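Local coordinates for globin (Geobacter sulfurreducens, PDB 2W31), which binds a bis-histidyl, six-coordinate heme in the globin domain of a globin-coupled sensor and probably binds oxygen, at residues L2-K8 against Y78-I83; I46-F52 against V96-Y102; W69-L73 against I138-N142. All blocks are in the same frame, centred on the assembly; numbering follows the deposited sequence.

Contact 1 (L2-K8 against Y78-I83); sequences LTMQEIK and YDNRYI
Two helix N-termini meet here, with Met4 and Asn80 nearest in register at 5.5 Å between CA atoms. Thr3 caps helix 4-11 and makes a capping box with Glu6: Glu6 N donates to Thr3 OG1 (3.2 Å), and Thr3 N donates to Glu6 OE1 (3.0 Å). Met4 (chi1 t, chi2 p) points toward the second segment and reaches over Tyr78 and Tyr82 with CE. On that segment, Tyr78 is non-helical (phi/psi -85/82). Its carbonyl O accepts from Lys8 NZ at 3.0 Å (Lys8 chi1 m, the rest t) and lies 3.5 Å from Met4 CG. Tyr78 CB is 3.6 Å from Met4 CE. Asp79 (chi1 p) is the N-cap of helix 80-96, its OD1 accepting from Tyr82 N at 3.1 Å. The contact thus ties the short N-terminal helix of this protoglobin domain to the start of the helix that carries the heme-ligating His93. Asn80 (chi1 m) accepts from Met4 N at OD1, 3.2 Å and nearly linear. Tyr82 CD2 is 4.0 Å from Met4 CE, while the Tyr82 hydroxyl bonds Asn142. Ile83 (t, t) sets CG2 4.3 Å from Met4 CB, and CD1 3.8 Å from Ile7 CD1 and 3.2 Å from Leu2 O.

Contact 2 (I46-F52 against V96-Y102); sequences IPETAEF and VGLNAHY. With HEM (protoporphyrin IX containing Fe), chain C.
Tyr102 and Phe52 make most of this contact, both with chi1 m and CA-to-CB bonds toward the opposite segment. The nearest CA pair is Thr49-Tyr102, 7.4 Å. Tyr102 CG lies 3.6 Å from Thr49 CG2. Its CE1 is 4.1 Å from Ile46 CG2, and its OH 3.5 Å from Glu48 CB. Thr49 is p at chi1, and its OG1 hydrogen-bonds Leu43 O. The second segment ends one helix in a Schellman motif at Gly97 (phi/psi 93/18), then starts another after Asn99, whose OD1 caps His101 N at 2.9 Å. This is the turn that follows the proximal-histidine helix of the globin fold, and both segments line the heme pocket. Leu98 (t, p) places CD1 3.7 Å from Phe52 CE2 and CD2 3.6 Å from HEM C2C. The edge of the Phe52 ring meets backbone oxygens: CE1 is 3.2 Å from Val96 O. Val96 (m) sets CG1 3.3 Å from HEM CBD. His101 (t) instead hydrogen-bonds Asp144 and His10 of the second subunit.

Contact 3 (W69-L73 against I138-N142); sequences WFVSL and ILDIN. With HEM (protoporphyrin IX containing Fe), chain C.
Leu73 and Leu139 meet at the apolar centre, CD1 to CD2 at 3.7 Å. Both are m, t rotamers. Leu73 CD2 also lies 4.2 Å from Ile138 CG1, where Ile138 is t, p. Leu73 and Ile138 are nearest in backbone register, 7.0 Å between CA atoms. Segment 69-73 lies on helix 62-72; segment 138-142 is helical throughout. Trp69 (chi1 t, chi2 83°) brings CH2 loosely against Leu139 CD2, 4.5 Å away. Leu73 CD2 packs on Asn142 ND2 at 3.7 Å. Further out, the Trp69 indole NE1 donates to Asn142 OD1 at 2.9 Å, near the ring plane. Asn142 (m) is held in turn by ND2 donating to Ile138 O, 2.8 Å, one helical turn back. Ser72 OG (p) donates to Trp69 O over a very short 2.5 Å. One face of the indole carries the heme methyl, with Trp69 CE2 3.1 Å from HEM CMB. Trp69 follows the axial ligand His66 by one turn, so it brings this buried helix pair to the wall of the globin heme pocket on the His66 side.

In the fold
Contact 3 is the core of the set, its centre about 3 Å from the centre of the chain, and all its touching residues are buried. The centres of contacts 1 and 2 lie about 16 and 17 Å from it, and both are partly exposed. Contact 1 combines two hydrogen bonds at capped helix starts with packing of Met4 and Ile83. Contact 2 is mostly apolar and aromatic, and contact 3 joins leucine packing to one indole bond. Contacts 1 and 3 touch: Tyr78 OH lies 2.6 Å from Leu73 O, and Tyr82 OH 3.1 Å from Asn142 ND2, both probable hydrogen bonds. Contacts 2 and 3 do not touch, yet both reach the heme. Helix 80-96 starts in contact 1 and ends at contact 2.

Contact 1 (L2-K8 against Y78-I83)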
# COMPACT_ATOMS: atom_id res chain seq x y z
N LEU A 2 17.18 -7.14 5.59
CA LEU A 2 16.36 -8.08 6.33
C LEU A 2 16.06 -7.70 7.76
O LEU A 2 15.02 -8.09 8.26
CB LEU A 2 16.91 -9.52 6.27
CG LEU A 2 15.99 -10.56 5.62
CD1 LEU A 2 16.78 -11.81 5.21
CD2 LEU A 2 14.81 -10.96 6.52
N THR A 3 16.94 -6.95 8.43
CA THR A 3 16.67 -6.62 9.83
C THR A 3 15.61 -5.53 9.93
O THR A 3 15.38 -4.80 8.95
CB THR A 3 17.91 -6.15 10.61
OG1 THR A 3 18.29 -4.83 10.21
CG2 THR A 3 19.10 -7.12 10.44
N MET A 4 14.97 -5.39 11.09
CA MET A 4 14.00 -4.31 11.33
C MET A 4 14.61 -2.94 11.24
O MET A 4 14.01 -2.01 10.72
CB MET A 4 13.36 -4.41 12.72
CG MET A 4 12.39 -3.23 13.03
SD MET A 4 11.19 -2.85 11.71
CE MET A 4 9.68 -3.00 12.65
N GLN A 5 15.82 -2.79 11.78
CA GLN A 5 16.51 -1.50 11.76
C GLN A 5 16.67 -1.06 10.28
O GLN A 5 16.39 0.08 9.95
CB GLN A 5 17.87 -1.57 12.48
CG GLN A 5 18.70 -0.29 12.36
CD GLN A 5 20.05 -0.33 13.11
OE1 GLN A 5 20.86 -1.26 12.94
NE2 GLN A 5 20.30 0.70 13.93
N GLU A 6 17.11 -1.98 9.43
CA GLU A 6 17.28 -1.70 8.00
C GLU A 6 15.95 -1.35 7.33
O GLU A 6 15.86 -0.37 6.57
CB GLU A 6 17.91 -2.90 7.31
CG GLU A 6 19.39 -3.13 7.68
CD GLU A 6 19.92 -4.43 7.10
OE1 GLU A 6 19.37 -5.51 7.42
OE2 GLU A 6 20.90 -4.37 6.31
N ILE A 7 14.92 -2.15 7.61
CA ILE A 7 13.61 -1.87 7.03
C ILE A 7 13.07 -0.50 7.44
O ILE A 7 12.58 0.26 6.60
CB ILE A 7 12.64 -3.02 7.36
CG1 ILE A 7 13.11 -4.24 6.57
CG2 ILE A 7 11.19 -2.65 7.04
CD1 ILE A 7 12.39 -5.54 6.92
N LYS A 8 13.11 -0.19 8.73
CA LYS A 8 12.72 1.13 9.23
C LYS A 8 13.47 2.25 8.54
O LYS A 8 12.87 3.25 8.11
CB LYS A 8 13.00 1.26 10.73
CG LYS A 8 12.02 0.64 11.62
CD LYS A 8 12.51 0.86 13.05
CE LYS A 8 11.46 0.50 14.04
NZ LYS A 8 12.09 0.44 15.41
N TYR A 78 8.13 -2.17 17.70
CA TYR A 78 8.38 -2.54 16.29
C TYR A 78 9.84 -2.96 16.19
O TYR A 78 10.71 -2.13 15.87
CB TYR A 78 8.06 -1.31 15.41
CG TYR A 78 6.68 -0.77 15.73
CD1 TYR A 78 5.54 -1.49 15.36
CD2 TYR A 78 6.52 0.39 16.47
CE1 TYR A 78 4.22 -1.04 15.71
CE2 TYR A 78 5.24 0.87 16.80
CZ TYR A 78 4.10 0.15 16.43
OH TYR A 78 2.84 0.58 16.81
N ASP A 79 10.14 -4.22 16.54
CA ASP A 79 11.53 -4.66 16.66
C ASP A 79 11.72 -5.97 15.92
O ASP A 79 10.88 -6.35 15.11
CB ASP A 79 11.88 -4.83 18.16
CG ASP A 79 10.79 -5.61 18.95
OD1 ASP A 79 9.94 -6.34 18.36
OD2 ASP A 79 10.79 -5.51 20.20
N ASN A 80 12.81 -6.68 16.18
CA ASN A 80 13.03 -7.90 15.39
C ASN A 80 12.02 -9.02 15.73
O ASN A 80 11.65 -9.81 14.86
CB ASN A 80 14.49 -8.35 15.39
CG ASN A 80 15.34 -7.60 14.37
OD1 ASN A 80 15.28 -7.86 13.16
ND2 ASN A 80 16.15 -6.68 14.87
N ARG A 81 11.52 -9.03 16.95
CA ARG A 81 10.41 -9.92 17.30
C ARG A 81 9.15 -9.63 16.45
O ARG A 81 8.42 -10.55 16.01
CB ARG A 81 10.10 -9.74 18.77
CG ARG A 81 9.08 -10.68 19.35
CD ARG A 81 9.13 -10.58 20.87
NE ARG A 81 7.98 -11.22 21.51
CZ ARG A 81 7.35 -10.73 22.58
NH1 ARG A 81 7.75 -9.58 23.12
NH2 ARG A 81 6.32 -11.38 23.10
N TYR A 82 8.87 -8.35 16.26
CA TYR A 82 7.72 -7.96 15.44
C TYR A 82 7.86 -8.46 14.00
O TYR A 82 6.88 -8.97 13.43
CB TYR A 82 7.60 -6.44 15.50
CG TYR A 82 6.39 -5.85 14.82
CD1 TYR A 82 5.15 -5.85 15.43
CD2 TYR A 82 6.50 -5.24 13.55
CE1 TYR A 82 4.03 -5.30 14.80
CE2 TYR A 82 5.39 -4.68 12.92
CZ TYR A 82 4.15 -4.71 13.53
OH TYR A 82 3.03 -4.14 12.94
N ILE A 83 9.04 -8.29 13.40
CA ILE A 83 9.25 -8.78 12.02
C ILE A 83 9.14 -10.31 11.93
O ILE A 83 8.59 -10.85 10.96
CB ILE A 83 10.57 -8.27 11.39
CG1 ILE A 83 10.92 -9.09 10.13
CG2 ILE A 83 11.70 -8.33 12.38
CD1 ILE A 83 11.97 -8.47 9.27

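Contact 2 (I46-F52 against V96-Y102)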
# COMPACT_ATOMS: atom_id res chain seq x y z
N ILE A 46 -16.40 -11.70 -1.54
CA ILE A 46 -15.64 -12.23 -2.65
C ILE A 46 -15.66 -13.77 -2.53
O ILE A 46 -15.10 -14.31 -1.58
CB ILE A 46 -14.13 -11.76 -2.63
CG1 ILE A 46 -14.01 -10.23 -2.75
CG2 ILE A 46 -13.35 -12.42 -3.75
CD1 ILE A 46 -12.63 -9.68 -2.43
N PRO A 47 -16.28 -14.48 -3.50
CA PRO A 47 -16.33 -15.95 -3.42
C PRO A 47 -15.01 -16.68 -3.06
O PRO A 47 -15.00 -17.57 -2.22
CB PRO A 47 -16.84 -16.37 -4.82
CG PRO A 47 -17.66 -15.19 -5.28
CD PRO A 47 -16.97 -13.96 -4.70
N GLU A 48 -13.90 -16.30 -3.66
CA GLU A 48 -12.60 -16.94 -3.38
C GLU A 48 -12.08 -16.83 -1.91
O GLU A 48 -11.55 -17.79 -1.32
CB GLU A 48 -11.56 -16.44 -4.36
CG GLU A 48 -11.81 -16.82 -5.83
CD GLU A 48 -12.69 -15.82 -6.60
OE1 GLU A 48 -13.47 -15.05 -5.99
OE2 GLU A 48 -12.61 -15.82 -7.86
N THR A 49 -12.20 -15.65 -1.31
CA THR A 49 -11.86 -15.50 0.10
C THR A 49 -13.01 -16.03 0.98
O THR A 49 -12.75 -16.53 2.06
CB THR A 49 -11.56 -14.04 0.46
OG1 THR A 49 -12.59 -13.19 -0.06
CG2 THR A 49 -10.22 -13.64 -0.12
N ALA A 50 -14.25 -15.95 0.50
CA ALA A 50 -15.40 -16.42 1.26
C ALA A 50 -15.25 -17.91 1.58
O ALA A 50 -15.72 -18.38 2.63
CB ALA A 50 -16.72 -16.13 0.54
N GLU A 51 -14.61 -18.67 0.68
CA GLU A 51 -14.31 -20.07 0.93
C GLU A 51 -13.63 -20.32 2.26
O GLU A 51 -14.02 -21.20 3.01
CB GLU A 51 -13.46 -20.69 -0.18
CG GLU A 51 -14.17 -20.96 -1.48
CD GLU A 51 -15.42 -21.86 -1.30
OE1 GLU A 51 -15.33 -22.99 -0.76
OE2 GLU A 51 -16.50 -21.40 -1.72
N PHE A 52 -12.63 -19.51 2.58
CA PHE A 52 -11.80 -19.74 3.75
C PHE A 52 -12.52 -19.46 5.02
O PHE A 52 -12.01 -19.78 6.08
CB PHE A 52 -10.52 -18.85 3.73
CG PHE A 52 -9.54 -19.24 2.67
CD1 PHE A 52 -8.53 -20.17 2.95
CD2 PHE A 52 -9.66 -18.73 1.39
CE1 PHE A 52 -7.63 -20.56 1.95
CE2 PHE A 52 -8.75 -19.11 0.37
CZ PHE A 52 -7.75 -20.05 0.66
N VAL A 96 -2.22 -22.25 3.97
CA VAL A 96 -3.65 -22.58 3.73
C VAL A 96 -4.12 -22.42 2.27
O VAL A 96 -5.26 -22.75 1.94
CB VAL A 96 -4.61 -21.82 4.67
CG1 VAL A 96 -4.28 -22.13 6.11
CG2 VAL A 96 -4.61 -20.29 4.38
N GLY A 97 -3.23 -21.89 1.42
CA GLY A 97 -3.51 -21.83 0.00
C GLY A 97 -4.15 -20.52 -0.45
O GLY A 97 -4.71 -20.45 -1.54
N LEU A 98 -4.05 -19.49 0.38
CA LEU A 98 -4.56 -18.17 -0.00
C LEU A 98 -3.61 -17.48 -1.02
O LEU A 98 -2.40 -17.34 -0.78
CB LEU A 98 -4.72 -17.32 1.25
CG LEU A 98 -5.33 -15.93 1.02
CD1 LEU A 98 -6.79 -16.03 0.58
CD2 LEU A 98 -5.16 -15.08 2.29
N ASN A 99 -4.15 -17.04 -2.16
CA ASN A 99 -3.32 -16.32 -3.13
C ASN A 99 -2.90 -14.98 -2.52
O ASN A 99 -3.72 -14.27 -1.92
CB ASN A 99 -4.05 -16.12 -4.47
CG ASN A 99 -3.13 -15.61 -5.60
OD1 ASN A 99 -2.66 -14.47 -5.59
ND2 ASN A 99 -2.89 -16.46 -6.58
N ALA A 100 -1.63 -14.61 -2.71
CA ALA A 100 -1.07 -13.35 -2.16
C ALA A 100 -1.91 -12.13 -2.61
O ALA A 100 -1.99 -11.11 -1.88
CB ALA A 100 0.36 -13.16 -2.63
N HIS A 101 -2.48 -12.16 -3.81
CA HIS A 101 -3.35 -11.05 -4.29
C HIS A 101 -4.37 -10.63 -3.24
O HIS A 101 -4.64 -9.44 -3.08
CB HIS A 101 -4.06 -11.47 -5.59
CG HIS A 101 -5.31 -10.69 -5.94
ND1 HIS A 101 -5.34 -9.33 -6.24
CD2 HIS A 101 -6.59 -11.13 -6.07
CE1 HIS A 101 -6.58 -8.99 -6.54
NE2 HIS A 101 -7.36 -10.06 -6.41
N TYR A 102 -4.94 -11.59 -2.50
CA TYR A 102 -5.99 -11.26 -1.52
C TYR A 102 -5.42 -10.60 -0.28
O TYR A 102 -6.14 -9.84 0.39
CB TYR A 102 -6.84 -12.49 -1.19
CG TYR A 102 -7.57 -12.96 -2.43
CD1 TYR A 102 -8.61 -12.19 -3.00
CD2 TYR A 102 -7.17 -14.14 -3.08
CE1 TYR A 102 -9.26 -12.59 -4.16
CE2 TYR A 102 -7.82 -14.56 -4.27
CZ TYR A 102 -8.86 -13.77 -4.80
OH TYR A 102 -9.52 -14.16 -5.98
CHA HEM C . -4.47 -16.23 9.81
CHB HEM C . -3.46 -11.53 9.55
CHC HEM C . -5.52 -11.43 5.17
CHD HEM C . -7.58 -15.70 6.10
C1A HEM C . -4.00 -14.97 10.13
C2A HEM C . -3.25 -14.62 11.32
C3A HEM C . -2.99 -13.31 11.26
C4A HEM C . -3.56 -12.82 10.01
CMA HEM C . -2.22 -12.43 12.28
CAA HEM C . -2.83 -15.61 12.44
CBA HEM C . -1.63 -16.35 11.84
CGA HEM C . -0.77 -17.10 12.84
O1A HEM C . -0.05 -16.45 13.66
O2A HEM C . -0.79 -18.36 12.80
C1B HEM C . -3.80 -11.13 8.27
C2B HEM C . -3.46 -9.87 7.63
C3B HEM C . -4.02 -9.83 6.42
C4B HEM C . -4.79 -11.06 6.27
CMB HEM C . -2.56 -8.82 8.32
CAB HEM C . -3.98 -8.73 5.37
CBB HEM C . -4.08 -7.43 5.70
C1C HEM C . -6.33 -12.54 5.07
C2C HEM C . -7.30 -12.80 4.04
C3C HEM C . -7.90 -13.97 4.32
C4C HEM C . -7.30 -14.49 5.53
CMC HEM C . -7.61 -11.90 2.84
CAC HEM C . -9.00 -14.64 3.48
CBC HEM C . -10.17 -15.04 3.97
C1D HEM C . -6.84 -16.28 7.10
C2D HEM C . -6.93 -17.70 7.49
C3D HEM C . -5.96 -17.88 8.64
C4D HEM C . -5.39 -16.55 8.86
CMD HEM C . -7.80 -18.77 6.84
CAD HEM C . -5.66 -19.16 9.46
CBD HEM C . -4.73 -20.11 8.72
CGD HEM C . -4.79 -21.45 9.43
O1D HEM C . -5.88 -22.08 9.52
O2D HEM C . -3.72 -21.91 9.90
NA HEM C . -4.19 -13.85 9.34
NB HEM C . -4.61 -11.82 7.41
NC HEM C . -6.34 -13.59 5.99
ND HEM C . -5.94 -15.67 7.93
FE HEM C . -5.28 -13.72 7.67

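Contact 3 (W69-L73 against I138-N142)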
# COMPACT_ATOMS: atom_id res chain seq x y z
N TRP A 69 -4.69 -8.54 15.21
CA TRP A 69 -3.58 -8.05 14.38
C TRP A 69 -3.70 -6.51 14.15
O TRP A 69 -2.70 -5.76 14.25
CB TRP A 69 -3.53 -8.80 13.02
CG TRP A 69 -2.64 -8.03 12.02
CD1 TRP A 69 -1.28 -8.08 11.91
CD2 TRP A 69 -3.09 -7.04 11.06
NE1 TRP A 69 -0.85 -7.15 10.93
CE2 TRP A 69 -1.95 -6.54 10.40
CE3 TRP A 69 -4.37 -6.56 10.70
CZ2 TRP A 69 -2.05 -5.57 9.38
CZ3 TRP A 69 -4.47 -5.61 9.69
CH2 TRP A 69 -3.30 -5.12 9.05
N PHE A 70 -4.92 -6.07 13.86
CA PHE A 70 -5.16 -4.63 13.66
C PHE A 70 -4.73 -3.79 14.88
O PHE A 70 -4.01 -2.79 14.77
CB PHE A 70 -6.63 -4.40 13.29
CG PHE A 70 -7.03 -2.96 13.23
CD1 PHE A 70 -6.65 -2.14 12.14
CD2 PHE A 70 -7.81 -2.39 14.25
CE1 PHE A 70 -7.03 -0.80 12.09
CE2 PHE A 70 -8.22 -1.06 14.17
CZ PHE A 70 -7.82 -0.25 13.10
N VAL A 71 -5.15 -4.23 16.05
CA VAL A 71 -4.74 -3.54 17.27
C VAL A 71 -3.22 -3.53 17.46
O VAL A 71 -2.64 -2.51 17.87
CB VAL A 71 -5.44 -4.18 18.48
CG1 VAL A 71 -4.90 -3.62 19.79
CG2 VAL A 71 -6.94 -3.92 18.36
N SER A 72 -2.55 -4.63 17.09
CA SER A 72 -1.10 -4.74 17.23
C SER A 72 -0.33 -3.71 16.39
O SER A 72 0.83 -3.42 16.71
CB SER A 72 -0.64 -6.15 16.86
OG SER A 72 -0.65 -6.36 15.47
N LEU A 73 -0.95 -3.18 15.32
CA LEU A 73 -0.29 -2.14 14.52
C LEU A 73 0.08 -0.93 15.38
O LEU A 73 1.04 -0.21 15.08
CB LEU A 73 -1.18 -1.62 13.39
CG LEU A 73 -1.54 -2.62 12.30
CD1 LEU A 73 -2.70 -2.07 11.44
CD2 LEU A 73 -0.31 -2.89 11.42
N ILE A 138 3.53 1.88 8.57
CA ILE A 138 3.37 0.57 9.24
C ILE A 138 2.57 -0.42 8.39
O ILE A 138 2.90 -1.61 8.33
CB ILE A 138 2.87 0.72 10.70
CG1 ILE A 138 3.20 -0.56 11.49
CG2 ILE A 138 1.36 1.07 10.82
CD1 ILE A 138 4.68 -0.81 11.64
N LEU A 139 1.53 0.07 7.72
CA LEU A 139 0.74 -0.85 6.84
C LEU A 139 1.64 -1.34 5.70
O LEU A 139 1.62 -2.54 5.36
CB LEU A 139 -0.51 -0.16 6.26
CG LEU A 139 -1.53 0.25 7.32
CD1 LEU A 139 -2.66 0.98 6.64
CD2 LEU A 139 -2.03 -0.97 8.02
N ASP A 140 2.40 -0.42 5.08
CA ASP A 140 3.29 -0.83 3.96
C ASP A 140 4.39 -1.79 4.42
O ASP A 140 4.73 -2.72 3.68
CB ASP A 140 3.84 0.40 3.20
CG ASP A 140 2.79 1.04 2.28
OD1 ASP A 140 1.65 0.51 2.18
OD2 ASP A 140 3.14 2.08 1.68
N ILE A 141 4.93 -1.58 5.62
CA ILE A 141 5.90 -2.52 6.19
C ILE A 141 5.27 -3.90 6.39
O ILE A 141 5.85 -4.92 6.00
CB ILE A 141 6.51 -1.97 7.50
CG1 ILE A 141 7.43 -0.78 7.19
CG2 ILE A 141 7.23 -3.10 8.33
CD1 ILE A 141 7.86 0.11 8.38
N ASN A 142 4.05 -3.93 6.94
CA ASN A 142 3.34 -5.21 7.12
C ASN A 142 3.15 -5.95 5.79
O ASN A 142 3.42 -7.14 5.67
CB ASN A 142 2.00 -4.98 7.84
CG ASN A 142 2.16 -4.95 9.37
OD1 ASN A 142 1.65 -5.86 10.06
ND2 ASN A 142 2.85 -3.95 9.89
CHA HEM C . -4.47 -16.23 9.81
CHB HEM C . -3.46 -11.53 9.55
CHC HEM C . -5.52 -11.43 5.17
CHD HEM C . -7.58 -15.70 6.10
C1A HEM C . -4.00 -14.97 10.13
C2A HEM C . -3.25 -14.62 11.32
C3A HEM C . -2.99 -13.31 11.26
C4A HEM C . -3.56 -12.82 10.01
CMA HEM C . -2.22 -12.43 12.28
CAA HEM C . -2.83 -15.61 12.44
CBA HEM C . -1.63 -16.35 11.84
CGA HEM C . -0.77 -17.10 12.84
O1A HEM C . -0.05 -16.45 13.66
O2A HEM C . -0.79 -18.36 12.80
C1B HEM C . -3.80 -11.13 8.27
C2B HEM C . -3.46 -9.87 7.63
C3B HEM C . -4.02 -9.83 6.42
C4B HEM C . -4.79 -11.06 6.27
CMB HEM C . -2.56 -8.82 8.32
CAB HEM C . -3.98 -8.73 5.37
CBB HEM C . -4.08 -7.43 5.70
C1C HEM C . -6.33 -12.54 5.07
C2C HEM C . -7.30 -12.80 4.04
C3C HEM C . -7.90 -13.97 4.32
C4C HEM C . -7.30 -14.49 5.53
CMC HEM C . -7.61 -11.90 2.84
CAC HEM C . -9.00 -14.64 3.48
CBC HEM C . -10.17 -15.04 3.97
C1D HEM C . -6.84 -16.28 7.10
C2D HEM C . -6.93 -17.70 7.49
C3D HEM C . -5.96 -17.88 8.64
C4D HEM C . -5.39 -16.55 8.86
CMD HEM C . -7.80 -18.77 6.84
CAD HEM C . -5.66 -19.16 9.46
CBD HEM C . -4.73 -20.11 8.72
CGD HEM C . -4.79 -21.45 9.43
O1D HEM C . -5.88 -22.08 9.52
O2D HEM C . -3.72 -21.91 9.90
NA HEM C . -4.19 -13.85 9.34
NB HEM C . -4.61 -11.82 7.41
NC HEM C . -6.34 -13.59 5.99
ND HEM C . -5.94 -15.67 7.93
FE HEM C . -5.28 -13.72 7.67